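Long-range contacts in particle-associated glycoside hydrolase (PDB 6C72), which probably depolymerises the capsular polysaccharide of Acinetobacter baumannii, acting as the tailspike glycosidase with which bacteriophage Fri1 degrades the host envelope during entry: residues 378-383 against 402-407; 426-431 against 447-452; 319-324 against 352-357; 372-377 against 396-401; 359-364 against 382-387. All blocks are in the same frame, centred on the assembly; numbering follows the deposited sequence.

Contact 1: residues 378-383 against 402-407; sequences EFDTLA and TLWGKD. With ZN (zinc ion), chain K.
W404 lays the NE1 edge of its indole against the side chain of E378, close to CB and CG as well as the carboxylate. NE1 donates to OE1 of E378 over 2.8 Å, staying near the indole plane while the carboxylate stands steeply to it, the planes 74° apart. OE1 is met on its anti side. The same oxygen binds the zinc ion at 2.1 Å; the indole N-H is thus a second-shell partner and probably helps fix the metal ligand. With chi2 at -178°, CD of E378 extends away from the backbone to reach that site.

On the other side of the sheet the contact is apolar: CD2 of F379 meets CD1 of L403 at 4.0 Å, and CB of A383 sits over the centre of the F379 ring and against CD2 of L403. F379 N and O bond to T402 O and W404 N. Past these rungs both chains turn, and D380 O accepts D407 N at 3.1 Å and, weakly, K406 N. The extended K406 places NZ 3.0 Å from OD1 of D380, a salt bridge approaching from above the carboxylate plane; OD2 of D380 takes G357 N.

Strands 354-357, 378-379 and 402-403 are parallel rungs on successive coils of the beta-helix, followed by 422-429, while T402 OG1 bonds P342 O of the second subunit and W404 packs on that proline.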
# COMPACT_ATOMS: atom_id res chain seq x y z
N GLU A 378 5.69 10.93 12.55
CA GLU A 378 6.18 12.04 13.36
C GLU A 378 6.96 11.51 14.56
O GLU A 378 6.57 10.51 15.17
CB GLU A 378 5.04 12.92 13.85
CG GLU A 378 4.21 13.56 12.75
CD GLU A 378 3.13 14.46 13.33
OE1 GLU A 378 3.44 15.24 14.26
OE2 GLU A 378 1.96 14.38 12.87
N PHE A 379 8.06 12.18 14.89
CA PHE A 379 8.92 11.76 16.00
C PHE A 379 9.16 12.95 16.92
O PHE A 379 9.64 14.00 16.47
CB PHE A 379 10.24 11.21 15.47
CG PHE A 379 10.09 9.93 14.70
CD1 PHE A 379 10.15 8.70 15.35
CD2 PHE A 379 9.88 9.95 13.33
CE1 PHE A 379 10.00 7.49 14.64
CE2 PHE A 379 9.74 8.76 12.62
CZ PHE A 379 9.79 7.52 13.28
N ASP A 380 8.79 12.81 18.21
CA ASP A 380 9.10 13.84 19.20
C ASP A 380 10.56 13.82 19.62
O ASP A 380 11.07 14.84 20.10
CB ASP A 380 8.23 13.67 20.45
CG ASP A 380 6.85 14.25 20.29
OD1 ASP A 380 6.54 14.77 19.20
OD2 ASP A 380 6.05 14.15 21.25
N THR A 381 11.24 12.69 19.47
CA THR A 381 12.62 12.55 19.90
C THR A 381 13.35 11.72 18.84
O THR A 381 12.93 11.73 17.68
CB THR A 381 12.68 11.92 21.31
OG1 THR A 381 14.02 11.86 21.79
CG2 THR A 381 12.05 10.52 21.33
N LEU A 382 14.42 11.01 19.23
CA LEU A 382 15.15 10.15 18.30
C LEU A 382 14.20 9.25 17.53
O LEU A 382 13.27 8.66 18.09
CB LEU A 382 16.13 9.25 19.07
CG LEU A 382 17.18 9.84 20.00
CD1 LEU A 382 17.85 8.70 20.74
CD2 LEU A 382 18.20 10.69 19.25
N ALA A 383 14.45 9.13 16.23
CA ALA A 383 13.66 8.17 15.46
C ALA A 383 14.03 6.73 15.81
O ALA A 383 13.15 5.88 15.92
CB ALA A 383 13.82 8.42 13.96
N THR A 402 8.90 13.45 9.87
CA THR A 402 9.34 14.67 10.54
C THR A 402 9.97 14.28 11.88
O THR A 402 9.39 13.51 12.64
CB THR A 402 8.17 15.65 10.73
OG1 THR A 402 7.71 16.09 9.45
CG2 THR A 402 8.57 16.88 11.58
N LEU A 403 11.16 14.76 12.12
CA LEU A 403 11.77 14.66 13.44
C LEU A 403 11.60 16.03 14.10
O LEU A 403 12.27 17.00 13.73
CB LEU A 403 13.23 14.22 13.35
CG LEU A 403 13.42 12.69 13.25
CD1 LEU A 403 12.98 12.12 11.90
CD2 LEU A 403 14.86 12.28 13.55
N TRP A 404 10.67 16.12 15.05
CA TRP A 404 10.37 17.41 15.67
C TRP A 404 11.48 17.87 16.59
O TRP A 404 11.64 19.08 16.80
CB TRP A 404 9.04 17.35 16.43
CG TRP A 404 7.81 17.21 15.56
CD1 TRP A 404 6.92 16.17 15.55
CD2 TRP A 404 7.33 18.16 14.60
NE1 TRP A 404 5.92 16.41 14.64
CE2 TRP A 404 6.15 17.62 14.04
CE3 TRP A 404 7.79 19.40 14.15
CZ2 TRP A 404 5.42 18.29 13.05
CZ3 TRP A 404 7.07 20.05 13.18
CH2 TRP A 404 5.90 19.50 12.64
N GLY A 405 12.26 16.94 17.16
CA GLY A 405 13.32 17.31 18.08
C GLY A 405 12.84 18.00 19.33
O GLY A 405 13.53 18.87 19.86
N LYS A 406 11.67 17.62 19.84
CA LYS A 406 11.16 18.23 21.06
C LYS A 406 12.00 17.82 22.26
O LYS A 406 12.25 18.63 23.16
CB LYS A 406 9.69 17.85 21.26
CG LYS A 406 8.79 18.33 20.12
CD LYS A 406 7.34 17.86 20.27
CE LYS A 406 6.53 18.16 19.00
NZ LYS A 406 5.21 17.45 18.95
N ASP A 407 12.46 16.57 22.29
CA ASP A 407 13.29 16.09 23.39
C ASP A 407 14.75 16.02 22.94
O ASP A 407 15.45 17.04 22.97
CB ASP A 407 12.81 14.72 23.88
CG ASP A 407 13.32 14.40 25.27
OD1 ASP A 407 13.94 15.27 25.90
OD2 ASP A 407 13.10 13.25 25.72
ZN ZN K . 2.29 16.36 15.64
O HOH W 1 12.80 14.31 16.49
O HOH W 2 14.13 10.70 24.34

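Contact 2: residues 426-431 against 447-452; sequences NRFQDT and NTFLGT
F428 and F449 lie side by side on one face of the paired strands, CD2 of F428 reaching CE1 of F449 at 3.4 Å. Their planes are only 26° apart, but the rings are slid so far that they barely overlap, with centroids 5.4 Å apart. CE2 of F428 also meets CB of N447, and the CB of N426 sits over one face of F428, toward its rim.

N447 OD1 is gripped twice, by N426 N and by N426 ND2, each at 2.9 Å. The two amide planes are nearly parallel, 13° apart, and the side chains point the same way, a short asparagine ladder between successive coils of a parallel beta-helix. Backbone bonds, T448 N to N426 O and F428 N to T448 O, continue the register, and L450 N reaches F428 O at 2.7 Å.

At the far end D430 OD1 accepts T452 N at 2.8 Å, nearly along its C-O axis, and T452 OG1 at 3.1 Å from above the carboxylate plane. Further out, K409 forms a salt bridge to D430 OD2. N426 ND2 also bonds F398 O, while N426 OD1 takes N401 N; Q429 NE2 goes back to W404 O, and R427 packs on P342 of the second subunit.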
# COMPACT_ATOMS: atom_id res chain seq x y z
N ASN A 426 12.25 13.88 4.12
CA ASN A 426 12.00 14.09 5.54
C ASN A 426 12.14 15.56 5.93
O ASN A 426 12.83 16.34 5.26
CB ASN A 426 12.94 13.22 6.37
CG ASN A 426 12.77 11.74 6.09
OD1 ASN A 426 11.84 11.10 6.59
ND2 ASN A 426 13.64 11.18 5.25
N ARG A 427 11.48 15.94 7.03
CA ARG A 427 11.65 17.25 7.64
C ARG A 427 12.43 17.09 8.93
O ARG A 427 11.94 16.49 9.89
CB ARG A 427 10.31 17.92 7.89
CG ARG A 427 9.61 18.29 6.63
CD ARG A 427 8.92 19.62 6.82
NE ARG A 427 8.04 19.57 7.97
CZ ARG A 427 7.03 20.40 8.14
NH1 ARG A 427 6.79 21.34 7.23
NH2 ARG A 427 6.26 20.29 9.21
N PHE A 428 13.62 17.66 8.97
CA PHE A 428 14.52 17.54 10.11
C PHE A 428 14.51 18.87 10.87
O PHE A 428 15.17 19.83 10.46
CB PHE A 428 15.93 17.16 9.65
CG PHE A 428 16.03 15.76 9.09
CD1 PHE A 428 15.76 14.65 9.88
CD2 PHE A 428 16.44 15.54 7.78
CE1 PHE A 428 15.87 13.36 9.37
CE2 PHE A 428 16.55 14.26 7.26
CZ PHE A 428 16.28 13.17 8.05
N GLN A 429 13.76 18.93 11.96
CA GLN A 429 13.74 20.12 12.80
C GLN A 429 14.80 19.97 13.87
O GLN A 429 14.65 19.15 14.79
CB GLN A 429 12.37 20.36 13.43
CG GLN A 429 12.33 21.69 14.18
CD GLN A 429 10.95 22.08 14.65
OE1 GLN A 429 10.35 23.03 14.14
NE2 GLN A 429 10.44 21.35 15.63
N ASP A 430 15.87 20.75 13.75
CA ASP A 430 17.01 20.78 14.67
C ASP A 430 17.75 19.45 14.73
O ASP A 430 18.58 19.26 15.62
CB ASP A 430 16.60 21.19 16.10
CG ASP A 430 16.08 22.62 16.20
OD1 ASP A 430 16.52 23.50 15.45
OD2 ASP A 430 15.24 22.87 17.10
N THR A 431 17.48 18.53 13.81
CA THR A 431 18.10 17.21 13.85
C THR A 431 19.60 17.31 13.61
O THR A 431 20.04 17.84 12.58
CB THR A 431 17.48 16.29 12.80
OG1 THR A 431 16.06 16.39 12.85
CG2 THR A 431 17.90 14.84 13.05
N ASN A 447 16.02 16.17 1.34
CA ASN A 447 15.41 16.30 2.65
C ASN A 447 15.34 17.79 3.00
O ASN A 447 16.01 18.62 2.39
CB ASN A 447 16.16 15.50 3.74
CG ASN A 447 16.06 13.99 3.54
OD1 ASN A 447 15.05 13.37 3.91
ND2 ASN A 447 17.10 13.39 2.96
N THR A 448 14.49 18.13 3.97
CA THR A 448 14.34 19.51 4.41
C THR A 448 14.96 19.68 5.79
O THR A 448 14.55 19.01 6.74
CB THR A 448 12.87 19.93 4.42
OG1 THR A 448 12.36 19.81 3.09
CG2 THR A 448 12.74 21.40 4.88
N PHE A 449 15.88 20.63 5.92
CA PHE A 449 16.59 20.86 7.17
C PHE A 449 16.13 22.17 7.77
O PHE A 449 16.18 23.22 7.12
CB PHE A 449 18.10 20.81 6.94
CG PHE A 449 18.55 19.49 6.40
CD1 PHE A 449 18.86 18.44 7.26
CD2 PHE A 449 18.57 19.26 5.04
CE1 PHE A 449 19.24 17.18 6.77
CE2 PHE A 449 18.95 18.01 4.54
CZ PHE A 449 19.28 16.96 5.42
N LEU A 450 15.61 22.10 9.00
CA LEU A 450 15.00 23.24 9.67
C LEU A 450 15.73 23.54 10.97
O LEU A 450 16.35 22.66 11.58
CB LEU A 450 13.52 22.98 9.97
CG LEU A 450 12.69 22.68 8.73
CD1 LEU A 450 11.36 22.04 9.12
CD2 LEU A 450 12.48 23.97 7.97
N GLY A 451 15.64 24.80 11.38
CA GLY A 451 16.30 25.22 12.60
C GLY A 451 17.79 25.02 12.49
O GLY A 451 18.43 25.38 11.49
N THR A 452 18.36 24.40 13.52
CA THR A 452 19.79 24.14 13.57
C THR A 452 20.17 22.75 13.05
O THR A 452 21.21 22.22 13.46
CB THR A 452 20.30 24.32 15.00
OG1 THR A 452 19.64 23.36 15.84
CG2 THR A 452 19.96 25.72 15.49

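Contact 3: residues 319-324 against 352-357; sequences NCVFNA and NCRFKG
Both terminal nitrogens of R354 converge on a single oxygen, OD1 of N319. NH2 is 3.1 Å from OD1 and NH1 is 3.3 Å from it. OD1 lies close to the guanidinium plane, whereas the amide of N319 is turned 49° to that plane. A bend at chi3 of R354 (-57°) takes NE back from an extended course, and NH2 then passes 3.5 Å from CG2 of V321.

N319 and N352 both have positive phi and stand one above the other, CA of N319 making a close C-H contact with O of N352 at 3.2 Å. C353 SG takes a weak bond from C320 N and lies obliquely beside the F322 ring. Beyond that turn, R354 N, F322 N and K356 N pair with C320 O, R354 O and F322 O in parallel register, K356 N to F322 O being 2.7 Å.

F322 and F355 form an offset stack, centroids 4.8 Å apart, with CD2 of F322 over the F355 face toward its rim. F379 stacks with F355 in turn, and the F287 ring meets F322, so the pair belongs to a run of phenylalanines from coil to coil, as in the interior of a parallel beta-helix.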
# COMPACT_ATOMS: atom_id res chain seq x y z
N ASN A 319 -1.61 5.03 10.99
CA ASN A 319 -2.23 6.12 11.76
C ASN A 319 -2.36 5.74 13.23
O ASN A 319 -3.40 5.95 13.86
CB ASN A 319 -3.59 6.50 11.15
CG ASN A 319 -4.18 7.74 11.77
OD1 ASN A 319 -3.46 8.58 12.33
ND2 ASN A 319 -5.50 7.87 11.69
N CYS A 320 -1.30 5.17 13.79
CA CYS A 320 -1.26 4.78 15.19
C CYS A 320 -0.42 5.78 15.96
O CYS A 320 0.39 6.52 15.39
CB CYS A 320 -0.70 3.36 15.35
SG CYS A 320 -1.77 2.08 14.66
N VAL A 321 -0.62 5.81 17.28
CA VAL A 321 0.14 6.66 18.19
C VAL A 321 0.92 5.76 19.14
O VAL A 321 0.35 4.85 19.75
CB VAL A 321 -0.77 7.63 18.97
CG1 VAL A 321 0.06 8.38 20.03
CG2 VAL A 321 -1.47 8.60 18.03
N PHE A 322 2.21 6.01 19.26
CA PHE A 322 3.06 5.42 20.27
C PHE A 322 3.51 6.54 21.19
O PHE A 322 4.15 7.49 20.73
CB PHE A 322 4.26 4.71 19.65
CG PHE A 322 3.89 3.73 18.58
CD1 PHE A 322 3.56 2.42 18.92
CD2 PHE A 322 3.89 4.10 17.24
CE1 PHE A 322 3.22 1.50 17.93
CE2 PHE A 322 3.56 3.18 16.25
CZ PHE A 322 3.22 1.88 16.59
N ASN A 323 3.17 6.45 22.46
CA ASN A 323 3.35 7.56 23.38
C ASN A 323 3.83 7.04 24.73
O ASN A 323 3.21 6.15 25.31
CB ASN A 323 2.04 8.35 23.52
CG ASN A 323 2.23 9.67 24.23
OD1 ASN A 323 3.34 10.04 24.60
ND2 ASN A 323 1.13 10.40 24.42
N ALA A 324 4.91 7.61 25.24
CA ALA A 324 5.44 7.16 26.51
C ALA A 324 6.02 8.34 27.27
O ALA A 324 6.61 9.26 26.68
CB ALA A 324 6.51 6.07 26.33
N ASN A 352 1.97 6.75 8.66
CA ASN A 352 1.14 7.81 9.22
C ASN A 352 1.10 7.77 10.75
O ASN A 352 0.12 8.20 11.36
CB ASN A 352 -0.30 7.77 8.66
CG ASN A 352 -0.35 7.75 7.14
OD1 ASN A 352 0.66 7.98 6.46
ND2 ASN A 352 -1.53 7.53 6.59
N CYS A 353 2.14 7.25 11.38
CA CYS A 353 2.15 7.09 12.82
C CYS A 353 2.82 8.27 13.50
O CYS A 353 3.60 9.01 12.90
CB CYS A 353 2.87 5.80 13.22
SG CYS A 353 2.03 4.26 12.72
N ARG A 354 2.55 8.40 14.80
CA ARG A 354 3.10 9.47 15.61
C ARG A 354 3.77 8.87 16.84
O ARG A 354 3.15 8.07 17.57
CB ARG A 354 2.03 10.48 16.00
CG ARG A 354 1.67 11.32 14.81
CD ARG A 354 0.43 12.16 14.99
NE ARG A 354 -0.77 11.41 15.33
CZ ARG A 354 -1.37 10.52 14.53
NH1 ARG A 354 -0.84 10.23 13.33
NH2 ARG A 354 -2.49 9.92 14.92
N PHE A 355 5.04 9.19 17.01
CA PHE A 355 5.82 8.77 18.17
C PHE A 355 5.93 9.99 19.08
O PHE A 355 6.59 10.98 18.73
CB PHE A 355 7.18 8.24 17.74
CG PHE A 355 7.11 6.97 16.91
CD1 PHE A 355 6.72 7.01 15.58
CD2 PHE A 355 7.44 5.74 17.47
CE1 PHE A 355 6.66 5.84 14.83
CE2 PHE A 355 7.38 4.58 16.72
CZ PHE A 355 6.99 4.63 15.40
N LYS A 356 5.26 9.93 20.22
CA LYS A 356 5.12 11.08 21.10
C LYS A 356 5.86 10.83 22.41
O LYS A 356 6.09 9.68 22.81
CB LYS A 356 3.65 11.37 21.40
CG LYS A 356 2.85 11.81 20.19
CD LYS A 356 1.38 11.98 20.56
CE LYS A 356 0.57 12.42 19.36
NZ LYS A 356 -0.88 12.40 19.66
N GLY A 357 6.21 11.91 23.08
CA GLY A 357 6.89 11.81 24.35
C GLY A 357 8.26 11.20 24.21
O GLY A 357 9.12 11.76 23.53

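Contact 4: residues 372-377 against 396-401; sequences CIVDNC and GRFTNN
Two successive coils of the parallel beta-helix pair here, strand 372-375 with 396-399, and then turn together through N376 and N400, both at positive phi. The side chain of N401 stitches that turn. Its ND2 gives a hydrogen bond to V374 O at 2.8 Å, arriving 62° above the carbonyl plane, while its OD1 accepts C377 N at 2.7 Å on a lone pair. V374 O thus has two donors, since T399 N also bonds it in the regular ladder. ND2 lies at the same time over the centre of the F398 ring, 3.3 Å above its plane, so that both the carbonyl and the ring face meet the amide.

V374 runs side by side with F398, CB to CD1 being 3.6 Å. These residues face the interior, where F411 meets F398 edge to face.

On the other side of the sheet stands D375, a zinc ligand of this protein along with D371, though in this model no zinc is bound by D375. T399 OG1 donates to D375 OD1 on the anti lone pair, modelled at 2.5 Å, a length to be taken with caution. N376 ND2 donates to D375 OD2 and, in turn, N376 OD1 bonds T343 OG1 of the second subunit. N376 and N400 lie side by side, ND2 of N376 3.6 Å from CB of N400.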
# COMPACT_ATOMS: atom_id res chain seq x y z
N CYS A 372 13.16 -2.14 6.28
CA CYS A 372 12.50 -1.31 7.28
C CYS A 372 11.77 -0.13 6.63
O CYS A 372 12.37 0.63 5.86
CB CYS A 372 13.55 -0.82 8.28
SG CYS A 372 13.07 0.56 9.31
N ILE A 373 10.49 0.05 6.96
CA ILE A 373 9.63 1.05 6.32
C ILE A 373 9.08 2.01 7.38
O ILE A 373 8.27 1.61 8.23
CB ILE A 373 8.48 0.39 5.54
CG1 ILE A 373 9.01 -0.43 4.36
CG2 ILE A 373 7.48 1.45 5.08
CD1 ILE A 373 9.64 0.39 3.28
N VAL A 374 9.45 3.28 7.28
CA VAL A 374 8.91 4.34 8.11
C VAL A 374 8.51 5.48 7.17
O VAL A 374 9.37 6.11 6.54
CB VAL A 374 9.91 4.84 9.16
CG1 VAL A 374 9.25 5.95 10.02
CG2 VAL A 374 10.44 3.69 10.01
N ASP A 375 7.21 5.76 7.07
CA ASP A 375 6.73 6.71 6.08
C ASP A 375 5.64 7.61 6.67
O ASP A 375 4.68 7.11 7.27
CB ASP A 375 6.20 5.97 4.85
CG ASP A 375 5.70 6.90 3.79
OD1 ASP A 375 6.53 7.42 3.01
OD2 ASP A 375 4.46 7.12 3.73
N ASN A 376 5.80 8.92 6.48
CA ASN A 376 4.83 9.93 6.92
C ASN A 376 4.53 9.81 8.41
O ASN A 376 3.39 9.95 8.85
CB ASN A 376 3.55 9.88 6.08
CG ASN A 376 3.65 10.71 4.81
OD1 ASN A 376 3.52 11.94 4.85
ND2 ASN A 376 3.91 10.05 3.68
N CYS A 377 5.58 9.55 9.19
CA CYS A 377 5.51 9.46 10.63
C CYS A 377 6.08 10.72 11.29
O CYS A 377 6.85 11.48 10.70
CB CYS A 377 6.28 8.23 11.12
SG CYS A 377 5.55 6.69 10.58
N GLY A 396 16.08 -0.27 3.65
CA GLY A 396 14.75 0.25 3.84
C GLY A 396 14.61 1.66 3.31
O GLY A 396 15.51 2.20 2.67
N ARG A 397 13.45 2.24 3.62
CA ARG A 397 13.03 3.55 3.16
C ARG A 397 12.47 4.30 4.35
O ARG A 397 11.53 3.83 5.00
CB ARG A 397 11.99 3.43 2.05
CG ARG A 397 12.49 2.64 0.86
CD ARG A 397 11.43 2.47 -0.20
NE ARG A 397 10.95 3.76 -0.69
CZ ARG A 397 11.52 4.45 -1.69
NH1 ARG A 397 12.61 3.97 -2.30
NH2 ARG A 397 11.00 5.61 -2.07
N PHE A 398 13.10 5.43 4.67
CA PHE A 398 12.68 6.35 5.73
C PHE A 398 12.26 7.64 5.01
O PHE A 398 13.08 8.52 4.74
CB PHE A 398 13.83 6.58 6.70
CG PHE A 398 13.46 7.34 7.93
CD1 PHE A 398 13.00 6.69 9.05
CD2 PHE A 398 13.62 8.72 7.99
CE1 PHE A 398 12.67 7.39 10.20
CE2 PHE A 398 13.30 9.42 9.14
CZ PHE A 398 12.81 8.76 10.25
N THR A 399 10.97 7.73 4.69
CA THR A 399 10.47 8.74 3.76
C THR A 399 9.40 9.62 4.39
O THR A 399 8.55 9.14 5.16
CB THR A 399 9.91 8.09 2.50
OG1 THR A 399 9.02 7.03 2.87
CG2 THR A 399 11.03 7.54 1.59
N ASN A 400 9.46 10.92 4.08
CA ASN A 400 8.39 11.84 4.39
C ASN A 400 8.05 11.86 5.88
O ASN A 400 6.90 12.02 6.25
CB ASN A 400 7.14 11.52 3.58
CG ASN A 400 7.39 11.59 2.09
OD1 ASN A 400 7.19 10.61 1.36
ND2 ASN A 400 7.84 12.76 1.62
N ASN A 401 9.05 11.69 6.73
CA ASN A 401 8.85 11.76 8.16
C ASN A 401 9.35 13.10 8.68
O ASN A 401 10.13 13.80 8.02
CB ASN A 401 9.60 10.62 8.87
CG ASN A 401 9.24 9.27 8.31
OD1 ASN A 401 8.10 8.83 8.43
ND2 ASN A 401 10.23 8.59 7.65

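Contact 5: residues 359-364 against 382-387; sequences ATIRNN and LAFSTT
This is a brief backbone bridge between coils, where strand 360-363 of one coil meets the start of strand 384-385 in the next, buried away from the other subunits. I361 supplies both rungs: its N bonds A383 O at 2.9 Å and its O receives S385 N at 2.7 Å. Beside them CG2 of I361, anti to the backbone N, touches CE1 of F384 at 3.6 Å, the two side chains pointing the same way.

T360 OG1 donates to L382 O at 2.7 Å, coming in from well above the carbonyl plane. Its CG2 lies against CB of S385.

In the parallel beta-helix, strand 360-363 continues the ladder from 333-336, but 384-385 passes on to 412-413. Beyond the I361 bridge the two backbones part, and a water fills in: it accepts N363 N at 2.6 Å, donates to I361 O, and also bonds OG1 of T386. A second water joins that OG1, which also bonds T415 OG1, to ND2 of N363, whose OD1 takes C365 N.

R362 stretches out in an extended chain until its guanidinium comes under T387, whose OG1 is 2.9 Å above the plane and toward the rim. The angles are too poor for a hydrogen bond between the two. Each is held instead by E331, R362 NH1 through a salt bridge to OE1 and T387 OG1 through a hydrogen bond to OE2.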
# COMPACT_ATOMS: atom_id res chain seq x y z
N ALA A 359 8.69 8.04 22.96
CA ALA A 359 8.61 6.87 22.08
C ALA A 359 9.61 6.97 20.93
O ALA A 359 9.80 8.03 20.34
CB ALA A 359 7.20 6.71 21.53
N THR A 360 10.23 5.83 20.60
CA THR A 360 11.25 5.74 19.56
C THR A 360 11.33 4.29 19.07
O THR A 360 10.95 3.37 19.78
CB THR A 360 12.61 6.23 20.08
OG1 THR A 360 13.58 6.17 19.02
CG2 THR A 360 13.07 5.38 21.26
N ILE A 361 11.82 4.11 17.85
CA ILE A 361 11.91 2.79 17.25
C ILE A 361 13.22 2.13 17.66
O ILE A 361 14.28 2.77 17.63
CB ILE A 361 11.81 2.87 15.72
CG1 ILE A 361 10.44 3.40 15.30
CG2 ILE A 361 12.15 1.53 15.07
CD1 ILE A 361 10.36 3.71 13.84
N ARG A 362 13.15 0.86 18.06
CA ARG A 362 14.33 0.08 18.41
C ARG A 362 14.50 -1.10 17.45
O ARG A 362 13.66 -2.00 17.40
CB ARG A 362 14.27 -0.43 19.85
CG ARG A 362 15.34 -1.50 20.15
CD ARG A 362 15.46 -1.81 21.63
NE ARG A 362 16.21 -3.04 21.84
CZ ARG A 362 16.38 -3.65 23.01
NH1 ARG A 362 15.86 -3.13 24.11
NH2 ARG A 362 17.07 -4.78 23.09
N ASN A 363 15.63 -1.12 16.75
CA ASN A 363 16.00 -2.25 15.92
C ASN A 363 16.52 -3.36 16.82
O ASN A 363 17.57 -3.22 17.46
CB ASN A 363 17.04 -1.81 14.89
CG ASN A 363 17.68 -2.98 14.15
OD1 ASN A 363 17.10 -4.07 14.08
ND2 ASN A 363 18.86 -2.75 13.59
N ASN A 364 15.79 -4.47 16.89
CA ASN A 364 16.24 -5.59 17.70
C ASN A 364 16.53 -6.83 16.85
O ASN A 364 16.36 -7.96 17.31
CB ASN A 364 15.22 -5.92 18.78
CG ASN A 364 15.84 -6.59 19.98
OD1 ASN A 364 17.03 -6.42 20.25
ND2 ASN A 364 15.04 -7.37 20.70
N LEU A 382 14.42 11.01 19.23
CA LEU A 382 15.15 10.15 18.30
C LEU A 382 14.20 9.25 17.53
O LEU A 382 13.27 8.66 18.09
CB LEU A 382 16.13 9.25 19.07
CG LEU A 382 17.18 9.84 20.00
CD1 LEU A 382 17.85 8.70 20.74
CD2 LEU A 382 18.20 10.69 19.25
N ALA A 383 14.45 9.13 16.23
CA ALA A 383 13.66 8.17 15.46
C ALA A 383 14.03 6.73 15.81
O ALA A 383 13.15 5.88 15.92
CB ALA A 383 13.82 8.42 13.96
N PHE A 384 15.32 6.44 16.00
CA PHE A 384 15.81 5.09 16.25
C PHE A 384 16.70 5.08 17.47
O PHE A 384 17.60 5.92 17.59
CB PHE A 384 16.60 4.53 15.06
CG PHE A 384 15.77 4.32 13.84
CD1 PHE A 384 15.06 3.15 13.67
CD2 PHE A 384 15.68 5.32 12.89
CE1 PHE A 384 14.29 2.95 12.54
CE2 PHE A 384 14.90 5.15 11.76
CZ PHE A 384 14.20 3.96 11.58
N SER A 385 16.50 4.10 18.35
CA SER A 385 17.36 3.90 19.51
C SER A 385 17.69 2.42 19.57
O SER A 385 16.86 1.60 19.98
CB SER A 385 16.69 4.39 20.79
OG SER A 385 17.60 4.42 21.87
N THR A 386 18.90 2.06 19.14
CA THR A 386 19.34 0.68 19.11
C THR A 386 20.07 0.36 20.40
O THR A 386 21.20 0.82 20.61
CB THR A 386 20.23 0.43 17.89
OG1 THR A 386 19.51 0.77 16.70
CG2 THR A 386 20.63 -1.03 17.81
N THR A 387 19.46 -0.46 21.25
CA THR A 387 20.12 -0.80 22.51
C THR A 387 21.33 -1.69 22.28
O THR A 387 22.41 -1.45 22.84
CB THR A 387 19.12 -1.49 23.45
OG1 THR A 387 17.92 -0.72 23.53
CG2 THR A 387 19.69 -1.64 24.84
O HOH W 3 10.56 9.92 18.47
O HOH W 4 16.89 1.12 16.50
O HOH W 5 20.73 -0.52 14.16

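Overall arrangement
From the N terminus, contact 3 closes first, bringing 352-357 back onto 319-324 one coil later. Contact 5 opens just beyond it at 359 and closes at 382-387; contact 4 opens within that span and closes past it, so the two cross. Contact 1 opens where contact 5 ends, sharing L382 and A383 with it, and alternates with contact 4 along the chain. Contact 2 comes last, in series with the others. Contacts 3, 1 and 2 lie along one run of strands, linked by backbone bonds from 354-357 through 378-379 and 402-403 to 422-429; contacts 4 and 5 tie together other sides of the same coils, and their side chains meet in the interior.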